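Local atomic coordinates of leucine--tRNA ligase (Agrobacterium radiobacter, PDB entry 5AH5), a protein that probably attaches L-leucine to its cognate tRNA(Leu) in an ATP-driven reaction, as a class I aminoacyl-tRNA synthetase. Residues Thr129-Gln134 and Trp423-Pro428; Lys136-Leu141 and Pro187-Asp192; Lys173-Gly178 and Asp488-Ser493; His452-Gly457 and Leu462-Ser467; Lys470-Cys473 and Gly478-Ala481. One frame throughout, in Å; residues are numbered along the deposited sequence.

In the fold
Helix 128-143 opens both contact 1 and contact 2. Contact 2 closes first, when the chain returns along strand 182-191, so its loop is nested inside that of contact 1, which closes at strand 425-432. Between the two segments of contact 2 the chain passes through residues 173-178, which open contact 3; this closes only at residues 488-493, and therefore crosses contacts 1 and 2. Contacts 4 and 5 are short local closures in series, both nested within contact 3. Contacts 1 and 2 lay the helix on one antiparallel sheet, contact 3 ties a loop to a turn beside the ligand pocket, contact 4 folds a surface loop, and contact 5 forms the zinc-bearing hairpin.

Contact 1. Residues Thr129-Gln134 and Trp423-Pro428; sequences TYVLAQ and WGCPIP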
# COMPACT_ATOMS: atom_id res chain seq x y z
N THR B 129 -13.81 8.14 -20.25
CA THR B 129 -14.45 8.72 -19.03
C THR B 129 -13.47 9.07 -17.89
O THR B 129 -13.51 10.16 -17.29
CB THR B 129 -15.64 7.84 -18.56
OG1 THR B 129 -16.37 8.61 -17.61
CG2 THR B 129 -15.15 6.50 -17.99
N TYR B 130 -12.48 8.20 -17.66
CA TYR B 130 -11.43 8.50 -16.68
C TYR B 130 -10.54 9.62 -17.10
O TYR B 130 -10.22 10.55 -16.31
CB TYR B 130 -10.62 7.23 -16.40
CG TYR B 130 -9.90 7.29 -15.09
CD1 TYR B 130 -8.66 7.89 -14.99
CD2 TYR B 130 -10.45 6.71 -13.95
CE1 TYR B 130 -7.97 7.91 -13.78
CE2 TYR B 130 -9.79 6.75 -12.70
CZ TYR B 130 -8.56 7.33 -12.62
OH TYR B 130 -7.90 7.36 -11.42
N VAL B 131 -10.18 9.63 -18.39
CA VAL B 131 -9.37 10.75 -18.90
C VAL B 131 -10.04 12.10 -18.71
O VAL B 131 -9.41 13.09 -18.29
CB VAL B 131 -9.08 10.50 -20.43
CG1 VAL B 131 -8.45 11.69 -21.09
CG2 VAL B 131 -8.17 9.31 -20.59
N LEU B 132 -11.33 12.16 -19.02
CA LEU B 132 -12.15 13.41 -18.81
C LEU B 132 -12.03 13.89 -17.35
O LEU B 132 -11.57 15.03 -17.00
CB LEU B 132 -13.66 13.11 -19.19
CG LEU B 132 -14.70 14.21 -18.82
CD1 LEU B 132 -14.32 15.58 -19.38
CD2 LEU B 132 -16.08 13.82 -19.32
N ALA B 133 -12.32 12.96 -16.45
CA ALA B 133 -12.15 13.27 -15.02
C ALA B 133 -10.78 13.75 -14.64
O ALA B 133 -10.62 14.78 -13.97
CB ALA B 133 -12.55 12.08 -14.19
N GLN B 134 -9.73 13.09 -15.13
CA GLN B 134 -8.40 13.49 -14.71
C GLN B 134 -7.99 14.80 -15.30
O GLN B 134 -7.27 15.58 -14.66
CB GLN B 134 -7.41 12.39 -15.10
CG GLN B 134 -6.02 12.57 -14.52
CD GLN B 134 -5.29 11.23 -14.39
OE1 GLN B 134 -5.68 10.38 -13.58
NE2 GLN B 134 -4.28 11.01 -15.22
N TRP B 423 1.49 6.61 -24.47
CA TRP B 423 0.44 5.83 -23.83
C TRP B 423 0.27 6.33 -22.41
O TRP B 423 0.82 5.77 -21.44
CB TRP B 423 0.72 4.34 -23.94
CG TRP B 423 -0.40 3.52 -23.45
CD1 TRP B 423 -0.39 2.71 -22.31
CD2 TRP B 423 -1.73 3.42 -24.00
NE1 TRP B 423 -1.60 2.12 -22.17
CE2 TRP B 423 -2.46 2.55 -23.16
CE3 TRP B 423 -2.40 4.02 -25.11
CZ2 TRP B 423 -3.79 2.20 -23.41
CZ3 TRP B 423 -3.74 3.69 -25.36
CH2 TRP B 423 -4.44 2.81 -24.50
N GLY B 424 -0.41 7.47 -22.34
CA GLY B 424 -0.83 8.08 -21.05
C GLY B 424 -1.86 9.15 -21.29
O GLY B 424 -2.24 9.47 -22.46
N CYS B 425 -2.28 9.76 -20.23
CA CYS B 425 -3.38 10.74 -20.30
C CYS B 425 -2.87 12.05 -20.91
O CYS B 425 -1.95 12.64 -20.35
CB CYS B 425 -3.89 11.02 -18.90
SG CYS B 425 -5.32 12.09 -18.88
N PRO B 426 -3.48 12.55 -22.04
CA PRO B 426 -2.99 13.81 -22.53
C PRO B 426 -3.11 14.94 -21.55
O PRO B 426 -4.03 14.96 -20.74
CB PRO B 426 -3.82 14.05 -23.83
CG PRO B 426 -4.25 12.69 -24.25
CD PRO B 426 -4.47 11.95 -22.95
N ILE B 427 -2.12 15.84 -21.57
CA ILE B 427 -2.10 17.05 -20.77
C ILE B 427 -3.00 18.09 -21.49
O ILE B 427 -2.71 18.42 -22.62
CB ILE B 427 -0.67 17.52 -20.63
CG1 ILE B 427 0.07 16.48 -19.76
CG2 ILE B 427 -0.60 18.95 -20.04
CD1 ILE B 427 1.43 16.93 -19.24
N PRO B 428 -4.10 18.55 -20.84
CA PRO B 428 -5.19 19.31 -21.49
C PRO B 428 -4.86 20.82 -21.53
O PRO B 428 -5.54 21.68 -20.94
CB PRO B 428 -6.40 18.97 -20.61
CG PRO B 428 -5.77 18.96 -19.24
CD PRO B 428 -4.46 18.20 -19.45
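Val131 and Cys425 meet through apolar packing, with their CA atoms 6.2 Å apart. Val131 CG1 lies 3.9 Å from Cys425 SG, and the same methyl reaches Pro426 CD at a looser 4.4 Å. Both side chains point their CB at the opposing segment. The Cys425 sulfur stands anti to its own backbone nitrogen (chi1 -174°), which extends it from residues 423-428 toward the helix, between Val131 and Gln134.

Gln134, almost one turn after Val131, meets the cysteine by van der Waals contact: NE2 is 3.7 Å from Cys425 CB and 4.0 Å from Cys425 SG. No hydrogen bond spans the two segments. The amide is instead engaged at both ends elsewhere, NE2 giving to Asp492 OD1 and OE1 receiving from Trp495 NE1. These two bonds should fix the rotation of the amide and so determine which of its atoms faces the cysteine.

Backbone bonding keeps each side in shape. Gln134 N to Tyr130 O is 2.8 Å, an ordinary helical bond, while Cys425 pairs through its backbone with Met487 of strand 486-487. All four touching residues are buried. The arrangement is a helix packed on an antiparallel sheet, joining two parts of the class I synthetase that the editing domain separates in sequence.

Contact 2. Residues Lys136-Leu141 and Pro187-Asp192; sequences KLFLDL and PQWFVD
Phe138 and Trp189 form the centre of a helix-on-sheet packing, helix 128-143 lying against strand 182-191 of the large antiparallel sheet. Their rings make a T-shaped (edge-to-face) pair: the Phe138 ring presents its edge to the six-membered ring of Trp189, with the ring centroids 5.5 Å apart and the planes at 68°. The leading atom is CZ of Phe138, which stands over one face of the indole, displaced toward its rim. Phe138 reaches this place because its CG is anti to the backbone nitrogen (chi1 178°), a setting that swings the ring out from the helix although its CB does not aim directly at the strand.

Trp189 does point its CB at the helix. Its indole is held by more than the phenyl edge, since NE1 donates to Asp483 OD2 and the ring of Tyr142 also meets it. The buried N-H is thus satisfied while Phe138 covers one face. Beyond the two segments, Ile427 touches both aromatic residues, so strand 425-432 shares in this apolar layer.

Leu141, almost one turn further along the helix, makes the lesser part of the contact. It faces Val191, two residues beyond Trp189, and their CA atoms are 8.4 Å apart, a wide separation that only the branched ends bridge. Leu141 CD2 comes to 4.4 Å from Val191 CG1. The aromatic approach is closer: Phe138 CZ is 3.9 Å from Trp189 CE3 and 4.1 Å from Trp189 CD2.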
# COMPACT_ATOMS: atom_id res chain seq x y z
N LYS B 136 -10.00 17.24 -15.98
CA LYS B 136 -10.64 18.27 -15.14
C LYS B 136 -9.92 18.51 -13.89
O LYS B 136 -9.69 19.68 -13.51
CB LYS B 136 -12.07 17.94 -14.79
CG LYS B 136 -12.99 17.92 -15.97
CD LYS B 136 -14.40 17.64 -15.48
CE LYS B 136 -15.36 17.52 -16.61
NZ LYS B 136 -16.74 17.79 -16.14
N LEU B 137 -9.51 17.41 -13.23
CA LEU B 137 -8.72 17.57 -12.01
C LEU B 137 -7.41 18.28 -12.30
O LEU B 137 -6.99 19.15 -11.56
CB LEU B 137 -8.44 16.22 -11.35
CG LEU B 137 -9.56 15.51 -10.59
CD1 LEU B 137 -8.90 14.35 -9.87
CD2 LEU B 137 -10.25 16.43 -9.61
N PHE B 138 -6.75 17.92 -13.41
CA PHE B 138 -5.46 18.58 -13.74
C PHE B 138 -5.68 20.08 -13.88
O PHE B 138 -4.89 20.88 -13.35
CB PHE B 138 -4.89 17.99 -15.00
CG PHE B 138 -3.61 18.62 -15.46
CD1 PHE B 138 -3.60 19.87 -16.10
CD2 PHE B 138 -2.40 17.93 -15.34
CE1 PHE B 138 -2.40 20.44 -16.52
CE2 PHE B 138 -1.22 18.48 -15.81
CZ PHE B 138 -1.22 19.74 -16.38
N LEU B 139 -6.74 20.47 -14.59
CA LEU B 139 -7.00 21.91 -14.84
C LEU B 139 -7.37 22.66 -13.58
O LEU B 139 -6.95 23.83 -13.39
CB LEU B 139 -8.03 22.12 -15.95
CG LEU B 139 -7.47 21.70 -17.30
CD1 LEU B 139 -8.55 21.78 -18.37
CD2 LEU B 139 -6.28 22.56 -17.71
N ASP B 140 -8.10 21.99 -12.69
CA ASP B 140 -8.35 22.59 -11.33
C ASP B 140 -7.05 22.82 -10.56
O ASP B 140 -6.76 23.96 -10.09
CB ASP B 140 -9.40 21.81 -10.58
CG ASP B 140 -10.00 22.57 -9.40
OD1 ASP B 140 -9.98 23.81 -9.38
OD2 ASP B 140 -10.46 21.88 -8.46
N LEU B 141 -6.19 21.82 -10.51
CA LEU B 141 -4.91 21.99 -9.81
C LEU B 141 -4.02 23.03 -10.48
O LEU B 141 -3.27 23.76 -9.79
CB LEU B 141 -4.17 20.65 -9.67
CG LEU B 141 -4.59 19.79 -8.44
CD1 LEU B 141 -6.03 19.28 -8.45
CD2 LEU B 141 -3.62 18.62 -8.37
N PRO B 187 11.58 22.29 -20.13
CA PRO B 187 10.30 22.74 -19.55
C PRO B 187 9.37 21.54 -19.34
O PRO B 187 9.16 20.73 -20.28
CB PRO B 187 9.72 23.72 -20.59
CG PRO B 187 10.80 23.93 -21.60
CD PRO B 187 11.76 22.77 -21.52
N GLN B 188 8.90 21.38 -18.10
CA GLN B 188 8.15 20.19 -17.74
C GLN B 188 7.06 20.58 -16.77
O GLN B 188 7.08 21.71 -16.19
CB GLN B 188 9.06 19.17 -17.10
CG GLN B 188 10.13 18.59 -17.99
CD GLN B 188 9.61 17.67 -19.08
OE1 GLN B 188 8.67 16.89 -18.91
NE2 GLN B 188 10.26 17.75 -20.21
N TRP B 189 6.09 19.67 -16.62
CA TRP B 189 5.01 19.84 -15.67
C TRP B 189 5.37 19.16 -14.35
O TRP B 189 6.01 18.07 -14.33
CB TRP B 189 3.67 19.32 -16.21
CG TRP B 189 3.19 20.14 -17.37
CD1 TRP B 189 3.40 19.88 -18.67
CD2 TRP B 189 2.41 21.34 -17.31
NE1 TRP B 189 2.81 20.83 -19.44
CE2 TRP B 189 2.20 21.75 -18.63
CE3 TRP B 189 1.89 22.12 -16.27
CZ2 TRP B 189 1.47 22.90 -18.96
CZ3 TRP B 189 1.18 23.22 -16.54
CH2 TRP B 189 0.97 23.64 -17.91
N PHE B 190 4.93 19.82 -13.27
CA PHE B 190 5.22 19.44 -11.89
C PHE B 190 3.98 19.63 -11.03
O PHE B 190 3.08 20.44 -11.37
CB PHE B 190 6.26 20.39 -11.32
CG PHE B 190 7.57 20.29 -11.97
CD1 PHE B 190 8.50 19.37 -11.55
CD2 PHE B 190 7.89 21.13 -13.04
CE1 PHE B 190 9.75 19.29 -12.17
CE2 PHE B 190 9.10 21.05 -13.65
CZ PHE B 190 10.04 20.13 -13.22
N VAL B 191 3.93 18.91 -9.91
CA VAL B 191 3.00 19.21 -8.82
C VAL B 191 3.79 19.61 -7.58
O VAL B 191 4.80 18.98 -7.24
CB VAL B 191 2.07 18.07 -8.45
CG1 VAL B 191 0.79 18.64 -7.86
CG2 VAL B 191 1.78 17.17 -9.63
N ASP B 192 3.33 20.67 -6.92
CA ASP B 192 4.03 21.22 -5.76
C ASP B 192 3.78 20.39 -4.48
O ASP B 192 3.10 20.82 -3.59
CB ASP B 192 3.58 22.67 -5.55
CG ASP B 192 4.42 23.42 -4.53
OD1 ASP B 192 5.42 22.88 -4.01
OD2 ASP B 192 4.07 24.56 -4.26

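Contact 3. Residues Lys173-Gly178 and Asp488-Ser493; sequences KGWRSG and DTFVDS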
# COMPACT_ATOMS: atom_id res chain seq x y z
N LYS B 173 18.89 4.28 -11.07
CA LYS B 173 18.37 3.67 -12.26
C LYS B 173 16.89 3.94 -12.46
O LYS B 173 16.16 4.28 -11.54
CB LYS B 173 18.61 2.16 -12.25
CG LYS B 173 20.10 1.81 -12.30
CD LYS B 173 20.32 0.36 -11.87
CE LYS B 173 21.74 0.12 -11.36
NZ LYS B 173 21.72 -0.91 -10.27
N GLY B 174 16.46 3.83 -13.70
CA GLY B 174 15.07 4.04 -14.04
C GLY B 174 14.20 2.89 -13.54
O GLY B 174 14.58 1.72 -13.66
N TRP B 175 13.05 3.28 -12.98
CA TRP B 175 12.05 2.37 -12.42
C TRP B 175 11.81 1.08 -13.20
O TRP B 175 11.70 -0.03 -12.64
CB TRP B 175 10.74 3.22 -12.34
CG TRP B 175 9.57 2.54 -11.88
CD1 TRP B 175 9.47 1.68 -10.80
CD2 TRP B 175 8.26 2.64 -12.44
NE1 TRP B 175 8.17 1.24 -10.67
CE2 TRP B 175 7.41 1.81 -11.66
CE3 TRP B 175 7.72 3.36 -13.50
CZ2 TRP B 175 6.06 1.68 -11.94
CZ3 TRP B 175 6.39 3.23 -13.78
CH2 TRP B 175 5.56 2.40 -13.01
N ARG B 176 11.69 1.20 -14.50
CA ARG B 176 11.38 0.05 -15.33
C ARG B 176 12.59 -0.41 -16.16
O ARG B 176 12.70 -1.58 -16.46
CB ARG B 176 10.22 0.35 -16.29
CG ARG B 176 8.94 0.86 -15.65
CD ARG B 176 8.29 -0.17 -14.75
NE ARG B 176 7.79 -1.34 -15.48
CZ ARG B 176 6.93 -2.21 -14.95
NH1 ARG B 176 6.50 -2.06 -13.69
NH2 ARG B 176 6.49 -3.26 -15.67
N SER B 177 13.42 0.52 -16.63
CA SER B 177 14.49 0.16 -17.56
C SER B 177 15.69 -0.51 -16.85
O SER B 177 16.34 -1.38 -17.41
CB SER B 177 14.99 1.42 -18.23
OG SER B 177 15.49 2.34 -17.29
N GLY B 178 15.95 -0.06 -15.62
CA GLY B 178 17.14 -0.45 -14.90
C GLY B 178 18.37 0.25 -15.48
O GLY B 178 19.47 -0.12 -15.12
N ASP B 488 2.20 10.99 -16.26
CA ASP B 488 2.69 9.72 -15.63
C ASP B 488 1.57 8.85 -15.00
O ASP B 488 0.61 9.38 -14.48
CB ASP B 488 3.72 10.02 -14.60
CG ASP B 488 4.50 8.75 -14.19
OD1 ASP B 488 5.34 8.21 -15.01
OD2 ASP B 488 4.23 8.30 -13.03
N THR B 489 1.71 7.53 -15.15
CA THR B 489 0.81 6.52 -14.54
C THR B 489 0.50 6.76 -13.03
O THR B 489 -0.62 6.51 -12.60
CB THR B 489 1.34 5.09 -14.73
OG1 THR B 489 0.42 4.16 -14.16
CG2 THR B 489 2.72 4.84 -14.12
N PHE B 490 1.43 7.34 -12.28
CA PHE B 490 1.16 7.61 -10.88
C PHE B 490 0.23 8.79 -10.61
O PHE B 490 -0.33 8.91 -9.49
CB PHE B 490 2.45 7.70 -10.06
CG PHE B 490 3.15 6.38 -9.97
CD1 PHE B 490 2.69 5.40 -9.06
CD2 PHE B 490 4.27 6.10 -10.74
CE1 PHE B 490 3.37 4.22 -8.92
CE2 PHE B 490 4.92 4.88 -10.65
CZ PHE B 490 4.45 3.93 -9.74
N VAL B 491 -0.06 9.57 -11.65
CA VAL B 491 -1.15 10.56 -11.55
C VAL B 491 -2.44 9.79 -11.55
O VAL B 491 -3.23 10.01 -10.68
CB VAL B 491 -1.14 11.66 -12.69
CG1 VAL B 491 -2.29 12.66 -12.50
CG2 VAL B 491 0.16 12.44 -12.62
N ASP B 492 -2.63 8.84 -12.48
CA ASP B 492 -3.87 8.09 -12.55
C ASP B 492 -4.17 7.43 -11.17
O ASP B 492 -5.27 7.49 -10.63
CB ASP B 492 -3.80 6.97 -13.55
CG ASP B 492 -3.36 7.40 -15.01
OD1 ASP B 492 -2.90 8.53 -15.28
OD2 ASP B 492 -3.44 6.50 -15.85
N SER B 493 -3.17 6.75 -10.65
CA SER B 493 -3.35 5.92 -9.50
C SER B 493 -3.29 6.72 -8.21
O SER B 493 -3.45 6.13 -7.18
CB SER B 493 -2.30 4.78 -9.54
OG SER B 493 -0.97 5.24 -9.56
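Trp175 reaches across to Thr489 and Phe490 over a CA-CA gap of 12.2 Å between Trp175 and Thr489. Its CB points at the 488-493 segment, and CG, anti to the backbone nitrogen (chi1 176°), carries the indole out to Phe490. At the ring fusion, CE2 lies 4.1 Å from Phe490 CZ. Further out, CZ2 closes to 3.5 Å from that same Phe490 CZ, and CH2 at the tip is 3.5 Å from Phe490 CE2. The benzo part of the indole therefore takes Phe490 CE2 over one face, near its rim; with the planes at 53° the pair is oblique. The far corner also meets a methyl: Thr489 CG2 is 3.9 Å from Trp175 CH2, and Trp175 CZ3 touches both this methyl and Phe490 CE2, the latter at 3.8 Å. On the opposite indole face, Arg176 CD sits above the centre.

The partners belong to a short, weakly bonded helical turn with Asp488 as N-cap: Phe490 N donates to Asp488 OD2 at 3.1 Å, meeting that oxygen from above the carboxylate plane. Asp488 OD1 pairs with Arg419 in a salt bridge. Ser493, three residues on from Phe490, touches the bound leucyl-sulfamoyl adenosine, and the Phe490 side chain is about 4 Å from that ligand.

Contact 4. Residues His452-Gly457 and Leu462-Ser467; sequences HLISEG and LSRDES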
# COMPACT_ATOMS: atom_id res chain seq x y z
N HIS B 452 -3.47 6.31 -33.91
CA HIS B 452 -2.23 5.80 -34.52
C HIS B 452 -1.10 6.38 -33.76
O HIS B 452 -1.20 7.47 -33.25
CB HIS B 452 -2.15 6.07 -36.05
CG HIS B 452 -3.12 5.24 -36.81
ND1 HIS B 452 -4.30 5.74 -37.32
CD2 HIS B 452 -3.17 3.90 -37.03
CE1 HIS B 452 -4.99 4.76 -37.89
NE2 HIS B 452 -4.33 3.63 -37.72
N LEU B 453 -0.08 5.58 -33.56
CA LEU B 453 1.08 6.02 -32.83
C LEU B 453 2.22 6.08 -33.85
O LEU B 453 2.31 5.26 -34.72
CB LEU B 453 1.33 5.09 -31.63
CG LEU B 453 2.25 3.89 -31.69
CD1 LEU B 453 3.72 4.33 -31.64
CD2 LEU B 453 1.90 3.00 -30.50
N ILE B 454 3.04 7.09 -33.74
CA ILE B 454 4.18 7.25 -34.65
C ILE B 454 5.46 6.86 -33.84
O ILE B 454 5.84 7.56 -32.95
CB ILE B 454 4.23 8.70 -35.19
CG1 ILE B 454 2.90 9.03 -35.90
CG2 ILE B 454 5.41 8.94 -36.16
CD1 ILE B 454 2.68 10.51 -36.01
N SER B 455 6.10 5.77 -34.23
CA SER B 455 7.12 5.13 -33.39
C SER B 455 8.54 5.60 -33.70
O SER B 455 9.50 5.14 -33.09
CB SER B 455 7.05 3.61 -33.56
OG SER B 455 7.11 3.27 -34.97
N GLU B 456 8.71 6.53 -34.63
CA GLU B 456 10.05 7.07 -34.85
C GLU B 456 9.95 8.51 -35.20
O GLU B 456 8.92 8.96 -35.70
CB GLU B 456 10.76 6.31 -35.95
CG GLU B 456 10.03 6.27 -37.28
CD GLU B 456 8.77 5.46 -37.19
OE1 GLU B 456 8.90 4.29 -36.72
OE2 GLU B 456 7.68 6.00 -37.55
N GLY B 457 11.02 9.25 -34.92
CA GLY B 457 11.06 10.65 -35.27
C GLY B 457 11.61 11.42 -34.12
O GLY B 457 12.11 10.84 -33.19
N LEU B 462 3.79 12.18 -29.42
CA LEU B 462 2.58 12.93 -29.87
C LEU B 462 2.97 14.10 -30.73
O LEU B 462 2.24 14.45 -31.62
CB LEU B 462 1.72 13.42 -28.72
CG LEU B 462 0.96 12.31 -27.99
CD1 LEU B 462 0.45 12.84 -26.64
CD2 LEU B 462 -0.15 11.80 -28.87
N SER B 463 4.12 14.73 -30.42
CA SER B 463 4.64 15.83 -31.18
C SER B 463 4.85 15.54 -32.68
O SER B 463 4.94 16.45 -33.43
CB SER B 463 5.98 16.33 -30.60
OG SER B 463 7.01 15.52 -31.10
N ARG B 464 4.90 14.28 -33.08
CA ARG B 464 5.14 13.88 -34.45
C ARG B 464 3.87 13.84 -35.25
O ARG B 464 3.91 13.54 -36.46
CB ARG B 464 5.72 12.45 -34.47
CG ARG B 464 7.07 12.36 -33.77
CD ARG B 464 7.44 10.93 -33.43
NE ARG B 464 8.43 10.93 -32.37
CZ ARG B 464 8.80 9.87 -31.68
NH1 ARG B 464 8.33 8.65 -31.93
NH2 ARG B 464 9.66 10.06 -30.71
N ASP B 465 2.74 14.06 -34.57
CA ASP B 465 1.44 13.88 -35.17
C ASP B 465 0.91 15.25 -35.37
O ASP B 465 0.26 15.78 -34.48
CB ASP B 465 0.48 13.12 -34.25
CG ASP B 465 -0.82 12.78 -34.96
OD1 ASP B 465 -1.24 13.60 -35.83
OD2 ASP B 465 -1.41 11.70 -34.69
N GLU B 466 1.13 15.79 -36.58
CA GLU B 466 0.85 17.18 -36.87
C GLU B 466 -0.62 17.52 -36.83
O GLU B 466 -0.93 18.57 -36.34
CB GLU B 466 1.47 17.62 -38.24
CG GLU B 466 1.55 19.13 -38.41
CD GLU B 466 2.26 19.59 -39.70
OE1 GLU B 466 1.73 19.31 -40.81
OE2 GLU B 466 3.34 20.22 -39.59
N SER B 467 -1.52 16.66 -37.31
CA SER B 467 -2.92 17.03 -37.22
C SER B 467 -3.42 16.92 -35.80
O SER B 467 -4.11 17.84 -35.32
CB SER B 467 -3.84 16.28 -38.17
OG SER B 467 -3.53 14.93 -38.26
O HOH W 1 0.21 9.86 -33.49
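Ile454 and Arg464 bring their backbones to 6.7 Å, CA to CA, between two irregular segments of one surface loop. The side chains then run antiparallel alongside one another. Ile454 CG2 lies 3.9 Å from Arg464 CB, while the other branch runs on so that Ile454 CD1 comes to 3.3 Å from Arg464 O.

Arg464, extended from CG to NE, carries its guanidinium back to residues 452-457. NH1 donates to Ile454 O at 2.9 Å, a bent bond with an N-H...O angle of 137°; the donor is tilted 27° from the carbonyl plane. Gly457 O lies over one guanidinium face, and Glu456 O is 3.4 Å from Arg464 CD. NE and NH2 donate to Ser458 O and Gly459 O, so the connecting loop wraps the cationic group in backbone carbonyls.

The loop lies in the sequence between the two cysteine pairs of the zinc site and leads into helix 466-469, of which Asp465 is the N-cap: its OD1 accepts from Trp468 N. The other carboxylate oxygen faces residues 452-457 through a water, which donates to His452 O at 2.8 Å and to Asp465 OD2 at 2.7 Å. Beside that bridge, Ile454 CD1 packs 3.8 Å from Asp465 CB.

Contact 5. Residues Lys470-Cys473 and Gly478-Ala481; sequences KAKC and GDAA. With ZN (zinc ion), chain H.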
# COMPACT_ATOMS: atom_id res chain seq x y z
N LYS B 470 -2.33 20.23 -33.88
CA LYS B 470 -2.99 21.49 -34.26
C LYS B 470 -4.19 21.78 -33.39
O LYS B 470 -5.04 20.94 -33.23
CB LYS B 470 -3.50 21.43 -35.72
CG LYS B 470 -2.37 21.57 -36.72
CD LYS B 470 -2.82 21.42 -38.17
CE LYS B 470 -1.64 21.68 -39.12
NZ LYS B 470 -1.75 20.97 -40.44
N ALA B 471 -4.22 22.99 -32.84
CA ALA B 471 -5.31 23.41 -31.97
C ALA B 471 -5.54 24.93 -32.03
O ALA B 471 -4.59 25.72 -32.11
CB ALA B 471 -4.99 23.00 -30.55
N LYS B 472 -6.79 25.34 -31.92
CA LYS B 472 -7.09 26.75 -31.74
C LYS B 472 -6.80 27.19 -30.31
O LYS B 472 -7.18 26.51 -29.36
CB LYS B 472 -8.56 27.05 -32.09
CG LYS B 472 -8.97 26.73 -33.53
CD LYS B 472 -8.03 27.31 -34.57
CE LYS B 472 -8.56 27.04 -35.97
NZ LYS B 472 -7.53 27.42 -36.98
N CYS B 473 -6.11 28.30 -30.16
CA CYS B 473 -5.95 28.89 -28.86
C CYS B 473 -7.35 29.28 -28.33
O CYS B 473 -8.07 30.03 -29.02
CB CYS B 473 -5.08 30.12 -28.92
SG CYS B 473 -5.04 30.92 -27.33
N GLY B 478 -6.31 32.12 -32.39
CA GLY B 478 -5.19 31.81 -33.33
C GLY B 478 -4.84 30.32 -33.48
O GLY B 478 -5.46 29.44 -32.82
N ASP B 479 -3.88 30.02 -34.37
CA ASP B 479 -3.35 28.65 -34.52
C ASP B 479 -2.27 28.40 -33.47
O ASP B 479 -1.39 29.22 -33.24
CB ASP B 479 -2.78 28.41 -35.93
CG ASP B 479 -3.86 28.25 -37.00
OD1 ASP B 479 -5.04 28.01 -36.66
OD2 ASP B 479 -3.52 28.36 -38.19
N ALA B 480 -2.38 27.28 -32.78
CA ALA B 480 -1.51 26.99 -31.60
C ALA B 480 -1.24 25.48 -31.53
O ALA B 480 -1.55 24.76 -32.48
CB ALA B 480 -2.21 27.50 -30.35
N ALA B 481 -0.65 24.99 -30.43
CA ALA B 481 -0.21 23.60 -30.38
C ALA B 481 -0.64 22.92 -29.05
O ALA B 481 -0.62 23.55 -28.01
CB ALA B 481 1.32 23.55 -30.56
ZN ZN H . -3.78 32.75 -28.06
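Cys473 and Gly478 face each other at the zinc-bearing end of a beta hairpin, where Cys473 SG binds the zinc ion at 2.3 Å. Cys432, Cys435 and Cys476 complete the four-cysteine site, with Cys473 and Cys476 forming the CxxC pair of this hairpin's turn. Cys473 N donates to Gly478 O at 3.0 Å in a fairly straight bond. That carbonyl takes a second, weaker approach from Lys472, whose CA-H...O contact to Gly478 O measures 3.3 Å. Cys473 CB packs against the methyl of Ala480, 4.1 Å from Ala480 CB.

Further from the metal, Ala471 and Ala480 are an antiparallel hydrogen-bonded pair with unequal bonds. Ala480 N meets Ala471 O at 2.8 Å, the nitrogen nearly in line with the carbonyl although the bond is bent at the hydrogen (134°). Ala471 N approaches Ala480 O at 3.2 Å from well above the carbonyl plane. The two short strand segments run at 124° to each other, well short of 180°.

Lys472 and Asp479 are a non-hydrogen-bonded pair whose side chains run side by side. Lys472 bends about its CB-CG bond (chi2 -50°) and brings NZ to 2.6 Å from Asp479 OD1, a salt bridge on the face that also carries Lys470 and Ala481.

The hairpin follows helix 466-469 directly, Lys470 being the first residue to leave helical geometry. On its other side, Ala481 bonds through its backbone to His431 of strand 425-432, while the methyls of Ala471 and Ala480 rest on Ile430 of that strand.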